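PDB 3NF4: acyl-CoA dehydrogenase from Mycobacterium thermoresistibile, which probably catalyses the FAD-dependent alpha,beta-dehydrogenation of acyl-CoA thioesters, passing the electrons on from its bound flavin. Local coordinates for residues 81-89 with 252-263. Residues are numbered along the deposited sequence; the frame is centred on the assembly and turned at random.
Sequences LQVLEEIAA and LGIAAVATGLAQ
Ala88 and Ala89 meet Gly260 and Val257 where the backbones come closest. Gly260 has no side chain, and Glu85 O lies 3.7 Å from Gly260 CA. Ala89 CA makes a CA-H...O contact to Gly260 O at 3.5 Å. Ala88 CB rests on the backbone of Val257, 3.6 Å from Val257 O, and also touches Val257 CG1. In the same way Ala256 CB sits 3.4 Å from Leu81 O.

The axes of segments 81-88 and 252-263 approach to 7.4 Å and cross at -40°. They lie on helices 77-88 and 247-274. The contact joins the N-terminal and C-terminal helical domains of the acyl-CoA dehydrogenase fold. It is buried, and the side chain of Val257 is about 11 Å from the bound FAD.

Leu81 and Leu84 carry most of the remaining apolar contact. Leu81 crosses Leu252 at about a right angle, CD1 to CB. Leu84 CG meets Val257 CG2, the two side chains crossing at a slant. With CG anti to the backbone N (chi1 -158°) and chi2 near 54°, Leu84 CD2 lies 3.7 Å from Gly253 O.

No hydrogen bond links the segments. The extended Glu85 chain passes Gly260 CA with its CG, and its carboxylate reaches Thr259 CG2. The carboxylate is held by Tyr307, Arg13 and Arg304. Thr259 OG1 instead bonds Ala255 O (2.9 Å), on the opposite face of that carbonyl from Thr259 N.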
loop_
_atom_site.group_PDB
_atom_site.type_symbol
_atom_site.label_atom_id
_atom_site.label_comp_id
_atom_site.label_asym_id
_atom_site.label_seq_id
_atom_site.Cartn_x
_atom_site.Cartn_y
_atom_site.Cartn_z
ATOM N N LEU A 81 -0.008 -9.219 -28.535
ATOM C CA LEU A 81 0.475 -8.883 -27.194
ATOM C C LEU A 81 0.813 -10.095 -26.329
ATOM O O LEU A 81 1.758 -10.030 -25.509
ATOM C CB LEU A 81 -0.510 -7.963 -26.456
ATOM C CG LEU A 81 -0.656 -6.539 -27.013
ATOM C CD1 LEU A 81 -1.719 -5.739 -26.281
ATOM C CD2 LEU A 81 0.698 -5.805 -27.007
ATOM N N GLN A 82 0.055 -11.190 -26.519
ATOM C CA GLN A 82 0.255 -12.431 -25.754
ATOM C C GLN A 82 1.481 -13.235 -26.272
ATOM O O GLN A 82 2.106 -14.003 -25.519
ATOM C CB GLN A 82 -1.051 -13.286 -25.693
ATOM C CG GLN A 82 -2.261 -12.613 -24.987
ATOM C CD GLN A 82 -3.450 -13.556 -24.676
ATOM O OE1 GLN A 82 -3.356 -14.462 -23.833
ATOM N NE2 GLN A 82 -4.578 -13.310 -25.325
ATOM N N VAL A 83 1.834 -13.054 -27.548
ATOM C CA VAL A 83 3.100 -13.591 -28.076
ATOM C C VAL A 83 4.298 -12.846 -27.461
ATOM O O VAL A 83 5.308 -13.454 -27.055
ATOM C CB VAL A 83 3.197 -13.474 -29.616
ATOM C CG1 VAL A 83 4.635 -13.759 -30.083
ATOM C CG2 VAL A 83 2.193 -14.396 -30.303
ATOM N N LEU A 84 4.169 -11.523 -27.410
ATOM C CA LEU A 84 5.130 -10.655 -26.738
ATOM C C LEU A 84 5.302 -11.060 -25.260
ATOM O O LEU A 84 6.418 -11.095 -24.741
ATOM C CB LEU A 84 4.678 -9.201 -26.872
ATOM C CG LEU A 84 5.740 -8.102 -26.718
ATOM C CD1 LEU A 84 6.944 -8.336 -27.684
ATOM C CD2 LEU A 84 5.132 -6.716 -26.922
ATOM N N GLU A 85 4.205 -11.409 -24.598
ATOM C CA GLU A 85 4.273 -11.856 -23.205
ATOM C C GLU A 85 5.101 -13.155 -23.022
ATOM O O GLU A 85 5.873 -13.283 -22.057
ATOM C CB GLU A 85 2.852 -12.008 -22.622
ATOM C CG GLU A 85 2.820 -12.056 -21.113
ATOM C CD GLU A 85 1.635 -12.803 -20.509
ATOM O OE1 GLU A 85 0.445 -12.475 -20.741
ATOM O OE2 GLU A 85 1.906 -13.704 -19.714
ATOM N N GLU A 86 4.920 -14.107 -23.943
ATOM C CA GLU A 86 5.610 -15.404 -23.898
ATOM C C GLU A 86 7.110 -15.213 -24.112
ATOM O O GLU A 86 7.915 -15.771 -23.369
ATOM C CB GLU A 86 5.036 -16.389 -24.936
ATOM C CG GLU A 86 3.607 -16.932 -24.653
ATOM C CD GLU A 86 3.522 -17.884 -23.450
ATOM O OE1 GLU A 86 4.577 -18.315 -22.931
ATOM O OE2 GLU A 86 2.390 -18.204 -23.010
ATOM N N ILE A 87 7.490 -14.408 -25.103
ATOM C CA ILE A 87 8.892 -13.995 -25.252
ATOM C C ILE A 87 9.510 -13.382 -23.967
ATOM O O ILE A 87 10.549 -13.866 -23.507
ATOM C CB ILE A 87 9.095 -13.049 -26.459
ATOM C CG1 ILE A 87 8.697 -13.764 -27.749
ATOM C CG2 ILE A 87 10.554 -12.545 -26.545
ATOM C CD1 ILE A 87 8.423 -12.806 -28.923
ATOM N N ALA A 88 8.863 -12.357 -23.396
ATOM C CA ALA A 88 9.390 -11.630 -22.243
ATOM C C ALA A 88 9.605 -12.509 -21.003
ATOM O O ALA A 88 10.401 -12.150 -20.121
ATOM C CB ALA A 88 8.456 -10.452 -21.877
ATOM N N ALA A 89 8.875 -13.625 -20.925
ATOM C CA ALA A 89 9.086 -14.614 -19.881
ATOM C C ALA A 89 10.408 -15.386 -20.005
ATOM O O ALA A 89 10.857 -15.986 -19.014
ATOM C CB ALA A 89 7.885 -15.582 -19.795
ATOM N N LEU A 252 0.871 -0.227 -24.386
ATOM C CA LEU A 252 0.415 -1.657 -24.365
ATOM C C LEU A 252 1.510 -2.700 -24.566
ATOM O O LEU A 252 1.532 -3.718 -23.860
ATOM C CB LEU A 252 -0.684 -1.944 -25.400
ATOM C CG LEU A 252 -2.028 -1.269 -25.264
ATOM C CD1 LEU A 252 -2.916 -1.712 -26.406
ATOM C CD2 LEU A 252 -2.685 -1.590 -23.899
ATOM N N GLY A 253 2.383 -2.478 -25.552
ATOM C CA GLY A 253 3.618 -3.261 -25.670
ATOM C C GLY A 253 4.289 -3.515 -24.316
ATOM O O GLY A 253 4.440 -4.665 -23.901
ATOM N N ILE A 254 4.657 -2.446 -23.610
ATOM C CA ILE A 254 5.355 -2.542 -22.325
ATOM C C ILE A 254 4.519 -3.176 -21.188
ATOM O O ILE A 254 5.081 -3.891 -20.336
ATOM C CB ILE A 254 5.905 -1.152 -21.891
ATOM C CG1 ILE A 254 6.984 -0.692 -22.876
ATOM C CG2 ILE A 254 6.425 -1.167 -20.444
ATOM C CD1 ILE A 254 8.123 -1.685 -23.167
ATOM N N ALA A 255 3.206 -2.915 -21.176
ATOM C CA ALA A 255 2.300 -3.625 -20.268
ATOM C C ALA A 255 2.434 -5.127 -20.467
ATOM O O ALA A 255 2.509 -5.856 -19.496
ATOM C CB ALA A 255 0.862 -3.187 -20.464
ATOM N N ALA A 256 2.519 -5.581 -21.725
ATOM C CA ALA A 256 2.656 -7.026 -22.017
ATOM C C ALA A 256 4.016 -7.563 -21.579
ATOM O O ALA A 256 4.084 -8.678 -21.037
ATOM C CB ALA A 256 2.432 -7.324 -23.495
ATOM N N VAL A 257 5.085 -6.780 -21.813
ATOM C CA VAL A 257 6.434 -7.156 -21.383
ATOM C C VAL A 257 6.529 -7.287 -19.859
ATOM O O VAL A 257 7.139 -8.227 -19.364
ATOM C CB VAL A 257 7.534 -6.172 -21.938
ATOM C CG1 VAL A 257 8.897 -6.463 -21.329
ATOM C CG2 VAL A 257 7.646 -6.313 -23.492
ATOM N N ALA A 258 5.946 -6.340 -19.113
ATOM C CA ALA A 258 6.051 -6.361 -17.646
ATOM C C ALA A 258 5.283 -7.546 -17.073
ATOM O O ALA A 258 5.727 -8.159 -16.093
ATOM C CB ALA A 258 5.549 -5.032 -17.019
ATOM N N THR A 259 4.141 -7.872 -17.682
ATOM C CA THR A 259 3.321 -9.030 -17.238
ATOM C C THR A 259 4.116 -10.352 -17.376
ATOM O O THR A 259 4.043 -11.227 -16.505
ATOM C CB THR A 259 1.948 -9.067 -17.996
ATOM O OG1 THR A 259 1.235 -7.845 -17.741
ATOM C CG2 THR A 259 1.050 -10.277 -17.585
ATOM N N GLY A 260 4.897 -10.484 -18.447
ATOM C CA GLY A 260 5.617 -11.751 -18.714
ATOM C C GLY A 260 6.841 -11.887 -17.821
ATOM O O GLY A 260 7.194 -12.990 -17.432
ATOM N N LEU A 261 7.484 -10.753 -17.498
ATOM C CA LEU A 261 8.552 -10.717 -16.486
ATOM C C LEU A 261 8.013 -11.085 -15.089
ATOM O O LEU A 261 8.647 -11.879 -14.358
ATOM C CB LEU A 261 9.210 -9.316 -16.422
ATOM C CG LEU A 261 10.340 -9.149 -15.399
ATOM C CD1 LEU A 261 11.541 -10.152 -15.605
ATOM C CD2 LEU A 261 10.829 -7.693 -15.333
ATOM N N ALA A 262 6.862 -10.510 -14.710
ATOM C CA ALA A 262 6.207 -10.944 -13.464
ATOM C C ALA A 262 5.825 -12.439 -13.478
ATOM O O ALA A 262 6.023 -13.122 -12.488
ATOM C CB ALA A 262 4.965 -10.096 -13.152
ATOM N N GLN A 263 5.272 -12.940 -14.585
ATOM C CA GLN A 263 4.913 -14.368 -14.676
ATOM C C GLN A 263 6.152 -15.272 -14.525
ATOM O O GLN A 263 6.089 -16.303 -13.843
ATOM C CB GLN A 263 4.168 -14.675 -15.982
ATOM C CG GLN A 263 3.809 -16.157 -16.228
ATOM C CD GLN A 263 2.750 -16.699 -15.232
ATOM O OE1 GLN A 263 1.681 -16.102 -15.011
ATOM N NE2 GLN A 263 3.056 -17.837 -14.644
#